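PDB 1H4V: histidine--tRNA ligase from Thermus thermophilus, which catalyses the ATP-dependent attachment of L-histidine to tRNA(His), releasing AMP and diphosphate, as a homodimeric class II aminoacyl-tRNA synthetase. Local coordinates for residues R88-H93 with E130-E135; I138-A143 with G285-G290; L257-D262 with R266-V271. All coordinates share one frame; numbering follows the deposited sequence.

In the fold
All three contacts lie in the class II catalytic domain and reach its large mixed sheet. Contact 1 closes first along the chain, setting helix 83-92 on strand 123-132; helix 137-153 then opens contact 2, which ends on strand 281-287. Contact 3, between a loop and strand 267-272, is nested within the chain between the two segments of contact 2. The centres of contacts 1 and 2 are about 12 Å apart, and the two meet where Leu132 packs on Tyr288. Hydrogen bonds Thr267-Asp140 and Phe269-Gly285 join contacts 2 and 3, and a Glu135-Arg266 salt bridge joins contacts 1 and 3. Two helices and a loop are thus tied to one catalytic sheet, beside the second subunit at contacts 1 and 2.

Contact 1: residues R88-H93 with E130-E135; sequences RAYLEH and EALGSE
The ring of Tyr90 takes Leu132 over one face and Leu91 CD1 at its edge, in plane. Leu132 CB makes a CH-pi contact, 4.3 Å from the centroid of the Tyr90 ring and 27° off its normal, while Leu132 CD1 approaches Tyr90 CD1 to 3.7 Å and also brushes Tyr90 CB. The two side chains pass alongside, pointing opposite ways, the leucine running back toward the helix as the tyrosine reaches out to the strand. With CG anti to the backbone N (chi1 174°), the ring extends far enough for Tyr90 OH to come within 4.1 Å of Gly133 CA. The hydroxyl itself is hydrogen-bonded to Gln100. On another side of the helix, Arg88 NH1 and Glu92 OE1 form a salt bridge of 3.0 Å one turn apart, and Asp11 of the second subunit also binds Arg88. Val102 of strand 102-111, Met95 and Val300 also pack on Tyr90. Within these two segments helix 83-92 meets through Tyr90 the end of strand 123-132, the second of the antiparallel motif 2 strands of class II synthetases; Glu130 of that strand packs on Thr83 and Met86 of the helix, whose Arg88 and Glu92 side is turned to the dimer partner.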
loop_
_atom_site.group_PDB
_atom_site.type_symbol
_atom_site.label_atom_id
_atom_site.label_comp_id
_atom_site.label_asym_id
_atom_site.label_seq_id
_atom_site.Cartn_x
_atom_site.Cartn_y
_atom_site.Cartn_z
ATOM N N ARG A 88 -16.295 -2.996 10.775
ATOM C CA ARG A 88 -16.649 -1.607 11.032
ATOM C C ARG A 88 -16.969 -0.907 9.712
ATOM O O ARG A 88 -17.811 -0.010 9.662
ATOM C CB ARG A 88 -15.498 -0.902 11.761
ATOM C CG ARG A 88 -15.808 0.497 12.314
ATOM C CD ARG A 88 -15.741 1.561 11.223
ATOM N NE ARG A 88 -14.434 1.571 10.572
ATOM C CZ ARG A 88 -14.226 1.967 9.322
ATOM N NH1 ARG A 88 -15.236 2.392 8.581
ATOM N NH2 ARG A 88 -13.011 1.916 8.807
ATOM N N ALA A 89 -16.302 -1.323 8.640
ATOM C CA ALA A 89 -16.544 -0.733 7.326
ATOM C C ALA A 89 -17.853 -1.262 6.727
ATOM O O ALA A 89 -18.603 -0.510 6.105
ATOM C CB ALA A 89 -15.368 -1.033 6.383
ATOM N N TYR A 90 -18.115 -2.551 6.916
ATOM C CA TYR A 90 -19.328 -3.190 6.410
ATOM C C TYR A 90 -20.537 -2.460 7.008
ATOM O O TYR A 90 -21.544 -2.221 6.335
ATOM C CB TYR A 90 -19.333 -4.661 6.836
ATOM C CG TYR A 90 -20.591 -5.445 6.528
ATOM C CD1 TYR A 90 -20.682 -6.234 5.377
ATOM C CD2 TYR A 90 -21.665 -5.456 7.420
ATOM C CE1 TYR A 90 -21.813 -7.027 5.127
ATOM C CE2 TYR A 90 -22.800 -6.241 7.182
ATOM C CZ TYR A 90 -22.868 -7.027 6.038
ATOM O OH TYR A 90 -23.974 -7.826 5.811
ATOM N N LEU A 91 -20.407 -2.104 8.280
ATOM C CA LEU A 91 -21.442 -1.386 9.009
ATOM C C LEU A 91 -21.583 0.052 8.525
ATOM O O LEU A 91 -22.682 0.499 8.193
ATOM C CB LEU A 91 -21.108 -1.374 10.506
ATOM C CG LEU A 91 -21.771 -2.379 11.453
ATOM C CD1 LEU A 91 -22.322 -3.583 10.706
ATOM C CD2 LEU A 91 -20.759 -2.788 12.500
ATOM N N GLU A 92 -20.468 0.772 8.477
ATOM C CA GLU A 92 -20.499 2.170 8.079
ATOM C C GLU A 92 -21.099 2.414 6.699
ATOM O O GLU A 92 -21.834 3.383 6.501
ATOM C CB GLU A 92 -19.087 2.771 8.139
ATOM C CG GLU A 92 -19.053 4.286 7.967
ATOM C CD GLU A 92 -17.687 4.898 8.229
ATOM O OE1 GLU A 92 -17.082 4.595 9.280
ATOM O OE2 GLU A 92 -17.220 5.695 7.391
ATOM N N HIS A 93 -20.810 1.530 5.749
ATOM C CA HIS A 93 -21.309 1.718 4.395
ATOM C C HIS A 93 -22.591 0.981 4.047
ATOM O O HIS A 93 -22.967 0.908 2.883
ATOM C CB HIS A 93 -20.196 1.378 3.407
ATOM C CG HIS A 93 -18.972 2.210 3.605
ATOM N ND1 HIS A 93 -18.931 3.553 3.293
ATOM C CD2 HIS A 93 -17.782 1.923 4.189
ATOM C CE1 HIS A 93 -17.773 4.059 3.682
ATOM N NE2 HIS A 93 -17.059 3.091 4.230
ATOM N N GLU A 130 -12.514 -11.652 4.312
ATOM C CA GLU A 130 -13.695 -11.724 5.158
ATOM C C GLU A 130 -14.982 -11.910 4.334
ATOM O O GLU A 130 -15.219 -11.204 3.349
ATOM C CB GLU A 130 -13.782 -10.431 5.981
ATOM C CG GLU A 130 -13.656 -10.581 7.492
ATOM C CD GLU A 130 -12.418 -11.336 7.963
ATOM O OE1 GLU A 130 -12.588 -12.354 8.661
ATOM O OE2 GLU A 130 -11.281 -10.920 7.657
ATOM N N ALA A 131 -15.797 -12.875 4.741
ATOM C CA ALA A 131 -17.084 -13.163 4.105
ATOM C C ALA A 131 -18.114 -12.883 5.194
ATOM O O ALA A 131 -18.253 -13.657 6.133
ATOM C CB ALA A 131 -17.149 -14.623 3.687
ATOM N N LEU A 132 -18.828 -11.770 5.068
ATOM C CA LEU A 132 -19.813 -11.363 6.069
ATOM C C LEU A 132 -21.258 -11.448 5.612
ATOM O O LEU A 132 -21.568 -11.158 4.457
ATOM C CB LEU A 132 -19.535 -9.924 6.490
ATOM C CG LEU A 132 -18.076 -9.616 6.784
ATOM C CD1 LEU A 132 -17.836 -8.114 6.752
ATOM C CD2 LEU A 132 -17.716 -10.198 8.119
ATOM N N GLY A 133 -22.136 -11.833 6.538
ATOM C CA GLY A 133 -23.552 -11.912 6.239
ATOM C C GLY A 133 -24.199 -13.279 6.178
ATOM O O GLY A 133 -25.413 -13.372 6.040
ATOM N N SER A 134 -23.424 -14.346 6.292
ATOM C CA SER A 134 -24.018 -15.670 6.217
ATOM C C SER A 134 -23.418 -16.692 7.172
ATOM O O SER A 134 -22.231 -16.652 7.485
ATOM C CB SER A 134 -23.923 -16.191 4.780
ATOM O OG SER A 134 -24.458 -17.499 4.689
ATOM N N GLU A 135 -24.258 -17.623 7.616
ATOM C CA GLU A 135 -23.845 -18.683 8.529
ATOM C C GLU A 135 -23.577 -19.980 7.755
ATOM O O GLU A 135 -23.103 -20.969 8.320
ATOM C CB GLU A 135 -24.945 -18.924 9.567
ATOM C CG GLU A 135 -24.636 -20.046 10.532
ATOM C CD GLU A 135 -23.555 -19.670 11.532
ATOM O OE1 GLU A 135 -22.830 -20.577 11.993
ATOM O OE2 GLU A 135 -23.441 -18.470 11.863
#

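Contact 2: residues I138-A143 with G285-G290; sequences ILDAEA and GGRYDG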
loop_
_atom_site.group_PDB
_atom_site.type_symbol
_atom_site.label_atom_id
_atom_site.label_comp_id
_atom_site.label_asym_id
_atom_site.label_seq_id
_atom_site.Cartn_x
_atom_site.Cartn_y
_atom_site.Cartn_z
ATOM N N ILE A 138 -20.718 -23.517 3.751
ATOM C CA ILE A 138 -19.983 -23.476 2.502
ATOM C C ILE A 138 -18.943 -22.351 2.599
ATOM O O ILE A 138 -17.828 -22.489 2.117
ATOM C CB ILE A 138 -20.939 -23.229 1.296
ATOM C CG1 ILE A 138 -21.625 -24.545 0.913
ATOM C CG2 ILE A 138 -20.175 -22.660 0.109
ATOM C CD1 ILE A 138 -22.749 -24.405 -0.114
ATOM N N LEU A 139 -19.300 -21.252 3.252
ATOM C CA LEU A 139 -18.381 -20.131 3.377
ATOM C C LEU A 139 -17.153 -20.445 4.219
ATOM O O LEU A 139 -16.071 -19.905 3.965
ATOM C CB LEU A 139 -19.112 -18.919 3.943
ATOM C CG LEU A 139 -20.272 -18.536 3.033
ATOM C CD1 LEU A 139 -21.126 -17.494 3.699
ATOM C CD2 LEU A 139 -19.730 -18.039 1.697
ATOM N N ASP A 140 -17.313 -21.315 5.215
ATOM C CA ASP A 140 -16.193 -21.700 6.071
ATOM C C ASP A 140 -15.208 -22.536 5.262
ATOM O O ASP A 140 -14.002 -22.321 5.313
ATOM C CB ASP A 140 -16.686 -22.509 7.275
ATOM C CG ASP A 140 -17.774 -21.793 8.045
ATOM O OD1 ASP A 140 -17.710 -21.772 9.292
ATOM O OD2 ASP A 140 -18.705 -21.258 7.405
ATOM N N ALA A 141 -15.732 -23.490 4.503
ATOM C CA ALA A 141 -14.880 -24.335 3.682
ATOM C C ALA A 141 -14.172 -23.474 2.632
ATOM O O ALA A 141 -13.012 -23.718 2.294
ATOM C CB ALA A 141 -15.713 -25.429 3.008
ATOM N N GLU A 142 -14.874 -22.467 2.119
ATOM C CA GLU A 142 -14.298 -21.583 1.111
ATOM C C GLU A 142 -13.153 -20.761 1.698
ATOM O O GLU A 142 -12.114 -20.600 1.061
ATOM C CB GLU A 142 -15.375 -20.660 0.537
ATOM C CG GLU A 142 -14.885 -19.703 -0.522
ATOM C CD GLU A 142 -16.028 -19.012 -1.256
ATOM O OE1 GLU A 142 -16.174 -19.221 -2.481
ATOM O OE2 GLU A 142 -16.783 -18.258 -0.606
ATOM N N ALA A 143 -13.339 -20.257 2.916
ATOM C CA ALA A 143 -12.308 -19.469 3.585
ATOM C C ALA A 143 -11.039 -20.309 3.713
ATOM O O ALA A 143 -9.937 -19.834 3.425
ATOM C CB ALA A 143 -12.789 -19.035 4.970
ATOM N N GLY A 285 -7.813 -18.620 10.717
ATOM C CA GLY A 285 -8.990 -17.815 10.975
ATOM C C GLY A 285 -10.177 -18.612 11.460
ATOM O O GLY A 285 -10.037 -19.582 12.194
ATOM N N GLY A 286 -11.361 -18.196 11.046
ATOM C CA GLY A 286 -12.554 -18.893 11.471
ATOM C C GLY A 286 -13.753 -17.979 11.530
ATOM O O GLY A 286 -13.695 -16.826 11.109
ATOM N N ARG A 287 -14.844 -18.510 12.069
ATOM C CA ARG A 287 -16.103 -17.792 12.179
ATOM C C ARG A 287 -16.124 -16.919 13.435
ATOM O O ARG A 287 -15.567 -17.293 14.471
ATOM C CB ARG A 287 -17.236 -18.826 12.164
ATOM C CG ARG A 287 -18.646 -18.281 12.221
ATOM C CD ARG A 287 -19.622 -19.383 11.835
ATOM N NE ARG A 287 -19.602 -19.655 10.396
ATOM C CZ ARG A 287 -20.134 -18.843 9.484
ATOM N NH1 ARG A 287 -20.728 -17.713 9.859
ATOM N NH2 ARG A 287 -20.088 -19.153 8.196
ATOM N N TYR A 288 -16.757 -15.754 13.336
ATOM C CA TYR A 288 -16.825 -14.806 14.451
ATOM C C TYR A 288 -18.131 -14.021 14.462
ATOM O O TYR A 288 -18.126 -12.790 14.376
ATOM C CB TYR A 288 -15.669 -13.825 14.347
ATOM C CG TYR A 288 -15.560 -13.213 12.973
ATOM C CD1 TYR A 288 -16.368 -12.136 12.594
ATOM C CD2 TYR A 288 -14.678 -13.738 12.028
ATOM C CE1 TYR A 288 -16.302 -11.605 11.318
ATOM C CE2 TYR A 288 -14.605 -13.215 10.747
ATOM C CZ TYR A 288 -15.421 -12.153 10.399
ATOM O OH TYR A 288 -15.376 -11.658 9.123
ATOM N N ASP A 289 -19.238 -14.730 14.614
ATOM C CA ASP A 289 -20.563 -14.125 14.593
ATOM C C ASP A 289 -20.953 -12.996 15.563
ATOM O O ASP A 289 -21.855 -12.223 15.249
ATOM C CB ASP A 289 -21.604 -15.249 14.649
ATOM C CG ASP A 289 -21.461 -16.228 13.479
ATOM O OD1 ASP A 289 -22.141 -17.274 13.484
ATOM O OD2 ASP A 289 -20.661 -15.948 12.554
ATOM N N GLY A 290 -20.295 -12.864 16.709
ATOM C CA GLY A 290 -20.685 -11.800 17.627
ATOM C C GLY A 290 -19.891 -10.495 17.637
ATOM O O GLY A 290 -20.131 -9.625 18.476
#
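Asp140 and Arg287 meet in a two-pronged salt bridge, the guanidinium presenting NE and NH2 side-on so that each carboxylate oxygen receives its own N-H. The shorter bond runs from Arg287 NH2 to Asp140 OD2 at 2.6 Å and is nearly straight (171°); the other joins Arg287 NE to Asp140 OD1 at 3.0 Å, through the syn lone pair of OD1. Both oxygens lie close to the guanidinium plane, yet the two groups are twisted 29° against each other, so NH2 meets OD2 somewhat out of the carboxylate plane. The arginine chain runs extended through chi2 and then bends at chi3 (-74°) to bring this edge to the helix, where Leu139 CB also lies at the guanidinium edge, 4.4 Å from Arg287 NH2. On its other side, Arg287 NH1 bonds the syn lone pair of Asp289 OD2 at 3.2 Å, and the carbonyl of Ser134 takes a further bond from NH1. The buried guanidinium is thereby held along its edges by two carboxylates and a carbonyl, which should fix its rotation.

In the next shell, Thr267 OG1 is hydrogen-bonded to Asp140 OD1, and the amide of Gly302 to Asp289 OD2. This Asp-Arg-Asp network ties helix 137-153 to strand 281-287 at the Gly-Gly-Arg-Tyr-Asp-Gly sequence, part of a histidyl-tRNA synthetase signature within the class II catalytic fold.

Contact 3: residues L257-D262 with R266-V271; sequences LVRGLD and RTAFEV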
loop_
_atom_site.group_PDB
_atom_site.type_symbol
_atom_site.label_atom_id
_atom_site.label_comp_id
_atom_site.label_asym_id
_atom_site.label_seq_id
_atom_site.Cartn_x
_atom_site.Cartn_y
_atom_site.Cartn_z
ATOM N N LEU A 257 -6.487 -26.300 18.807
ATOM C CA LEU A 257 -6.820 -25.005 18.221
ATOM C C LEU A 257 -7.928 -24.378 19.054
ATOM O O LEU A 257 -9.025 -24.931 19.142
ATOM C CB LEU A 257 -7.319 -25.182 16.792
ATOM C CG LEU A 257 -6.625 -24.381 15.697
ATOM C CD1 LEU A 257 -7.382 -24.588 14.395
ATOM C CD2 LEU A 257 -6.577 -22.905 16.066
ATOM N N VAL A 258 -7.658 -23.226 19.657
ATOM C CA VAL A 258 -8.668 -22.586 20.487
ATOM C C VAL A 258 -8.815 -21.090 20.223
ATOM O O VAL A 258 -7.901 -20.441 19.718
ATOM C CB VAL A 258 -8.354 -22.795 21.992
ATOM C CG1 VAL A 258 -9.563 -22.411 22.833
ATOM C CG2 VAL A 258 -7.971 -24.236 22.256
ATOM N N ARG A 259 -9.989 -20.560 20.559
ATOM C CA ARG A 259 -10.305 -19.144 20.404
ATOM C C ARG A 259 -10.975 -18.726 21.710
ATOM O O ARG A 259 -12.132 -19.070 21.961
ATOM C CB ARG A 259 -11.266 -18.934 19.233
ATOM C CG ARG A 259 -10.807 -19.529 17.904
ATOM C CD ARG A 259 -9.606 -18.819 17.295
ATOM N NE ARG A 259 -9.299 -19.379 15.981
ATOM C CZ ARG A 259 -8.172 -19.182 15.313
ATOM N NH1 ARG A 259 -7.221 -18.425 15.829
ATOM N NH2 ARG A 259 -7.993 -19.756 14.130
ATOM N N GLY A 260 -10.238 -17.990 22.534
ATOM C CA GLY A 260 -10.749 -17.571 23.827
ATOM C C GLY A 260 -11.794 -16.477 23.875
ATOM O O GLY A 260 -12.666 -16.497 24.748
ATOM N N LEU A 261 -11.720 -15.522 22.950
ATOM C CA LEU A 261 -12.672 -14.415 22.934
ATOM C C LEU A 261 -14.102 -14.878 22.719
ATOM O O LEU A 261 -14.361 -15.798 21.944
ATOM C CB LEU A 261 -12.276 -13.394 21.870
ATOM C CG LEU A 261 -10.902 -12.758 22.100
ATOM C CD1 LEU A 261 -10.572 -11.829 20.943
ATOM C CD2 LEU A 261 -10.898 -12.000 23.426
ATOM N N ASP A 262 -15.029 -14.218 23.406
ATOM C CA ASP A 262 -16.446 -14.561 23.344
ATOM C C ASP A 262 -17.162 -14.423 21.996
ATOM O O ASP A 262 -18.247 -14.979 21.816
ATOM C CB ASP A 262 -17.207 -13.757 24.400
ATOM C CG ASP A 262 -16.848 -14.169 25.824
ATOM O OD1 ASP A 262 -17.264 -15.269 26.247
ATOM O OD2 ASP A 262 -16.148 -13.395 26.518
ATOM N N ARG A 266 -17.985 -21.529 16.301
ATOM C CA ARG A 266 -17.776 -22.637 15.382
ATOM C C ARG A 266 -16.381 -22.704 14.759
ATOM O O ARG A 266 -15.376 -22.603 15.463
ATOM C CB ARG A 266 -18.861 -22.613 14.296
ATOM C CG ARG A 266 -20.254 -22.707 14.895
ATOM C CD ARG A 266 -21.390 -22.796 13.883
ATOM N NE ARG A 266 -22.656 -22.844 14.614
ATOM C CZ ARG A 266 -23.853 -23.024 14.072
ATOM N NH1 ARG A 266 -23.990 -23.177 12.765
ATOM N NH2 ARG A 266 -24.918 -23.058 14.854
ATOM N N THR A 267 -16.335 -22.869 13.441
ATOM C CA THR A 267 -15.088 -23.004 12.688
ATOM C C THR A 267 -13.865 -22.190 13.097
ATOM O O THR A 267 -13.935 -20.989 13.340
ATOM C CB THR A 267 -15.319 -22.731 11.190
ATOM O OG1 THR A 267 -16.489 -23.430 10.758
ATOM C CG2 THR A 267 -14.145 -23.226 10.371
ATOM N N ALA A 268 -12.735 -22.877 13.161
ATOM C CA ALA A 268 -11.454 -22.256 13.464
ATOM C C ALA A 268 -10.491 -23.095 12.644
ATOM O O ALA A 268 -10.694 -24.303 12.498
ATOM C CB ALA A 268 -11.132 -22.365 14.933
ATOM N N PHE A 269 -9.451 -22.476 12.102
ATOM C CA PHE A 269 -8.514 -23.234 11.300
ATOM C C PHE A 269 -7.200 -22.513 11.151
ATOM O O PHE A 269 -7.112 -21.306 11.358
ATOM C CB PHE A 269 -9.110 -23.511 9.915
ATOM C CG PHE A 269 -9.332 -22.282 9.098
ATOM C CD1 PHE A 269 -8.333 -21.802 8.256
ATOM C CD2 PHE A 269 -10.542 -21.594 9.171
ATOM C CE1 PHE A 269 -8.533 -20.649 7.491
ATOM C CE2 PHE A 269 -10.756 -20.441 8.414
ATOM C CZ PHE A 269 -9.744 -19.966 7.567
ATOM N N GLU A 270 -6.181 -23.275 10.784
ATOM C CA GLU A 270 -4.845 -22.748 10.599
ATOM C C GLU A 270 -4.110 -23.577 9.561
ATOM O O GLU A 270 -4.444 -24.746 9.328
ATOM C CB GLU A 270 -4.070 -22.782 11.921
ATOM C CG GLU A 270 -4.157 -21.501 12.712
ATOM C CD GLU A 270 -3.506 -21.607 14.088
ATOM O OE1 GLU A 270 -2.406 -22.196 14.178
ATOM O OE2 GLU A 270 -4.092 -21.092 15.076
ATOM N N VAL A 271 -3.121 -22.952 8.927
ATOM C CA VAL A 271 -2.292 -23.615 7.935
ATOM C C VAL A 271 -0.857 -23.474 8.433
ATOM O O VAL A 271 -0.361 -22.360 8.610
ATOM C CB VAL A 271 -2.430 -22.962 6.550
ATOM C CG1 VAL A 271 -1.628 -23.747 5.530
ATOM C CG2 VAL A 271 -3.880 -22.923 6.143
#
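Apolar contact centres on Leu257, whose two methyls meet different parts of the strand. Leu257 CD1 lies over the backbone, 3.6 Å from Phe269 CA, and stands 4.4 Å from Ala268 CB.

Methyl groups also lie against charged ones. Leu257 CD2 is turned to the carboxylate of Glu270, reaching 3.2 Å from Glu270 OE2, and it lies over one face of the Arg259 guanidinium, toward its rim. Ala268 CB sits at the edge of the same guanidinium, near its plane and 3.7 Å from Arg259 NE.

This loop carries the Leu-Val-Arg-Gly-Leu-Asp sequence, the start of a signature motif specific to histidyl-tRNA synthetases that in this family probably contributes to the active site, and it lies against strand 267-272 of the catalytic domain's large sheet. The touching parts, 257-259 and 268-270, run 128° apart. Ala268 and Glu270 point toward the loop, whereas Phe269 between them points away and packs on Val144 and Leu147 of helix 137-153, so loop and helix occupy opposite faces of the strand.

Among polar contacts, Arg259 NH2 stands 3.3 Å from Phe269 O, close to the guanidinium plane, and makes a weak hydrogen bond to the carbonyl of Gly285 on the adjoining strand. A bend at chi2 (-69°) turns the chain so that the guanidinium edge passes alongside Ala268 CB.

The charged groups meet more loosely. Arg259 NH1 and Glu270 OE2 are 4.2 Å apart, with the oxygen well out of the guanidinium plane and the two planes inclined by 55°; any attraction is probably purely electrostatic, at a distance beyond a salt bridge. Where the chain turns into the strand, Arg266 forms salt bridges with Asp168 and Glu135.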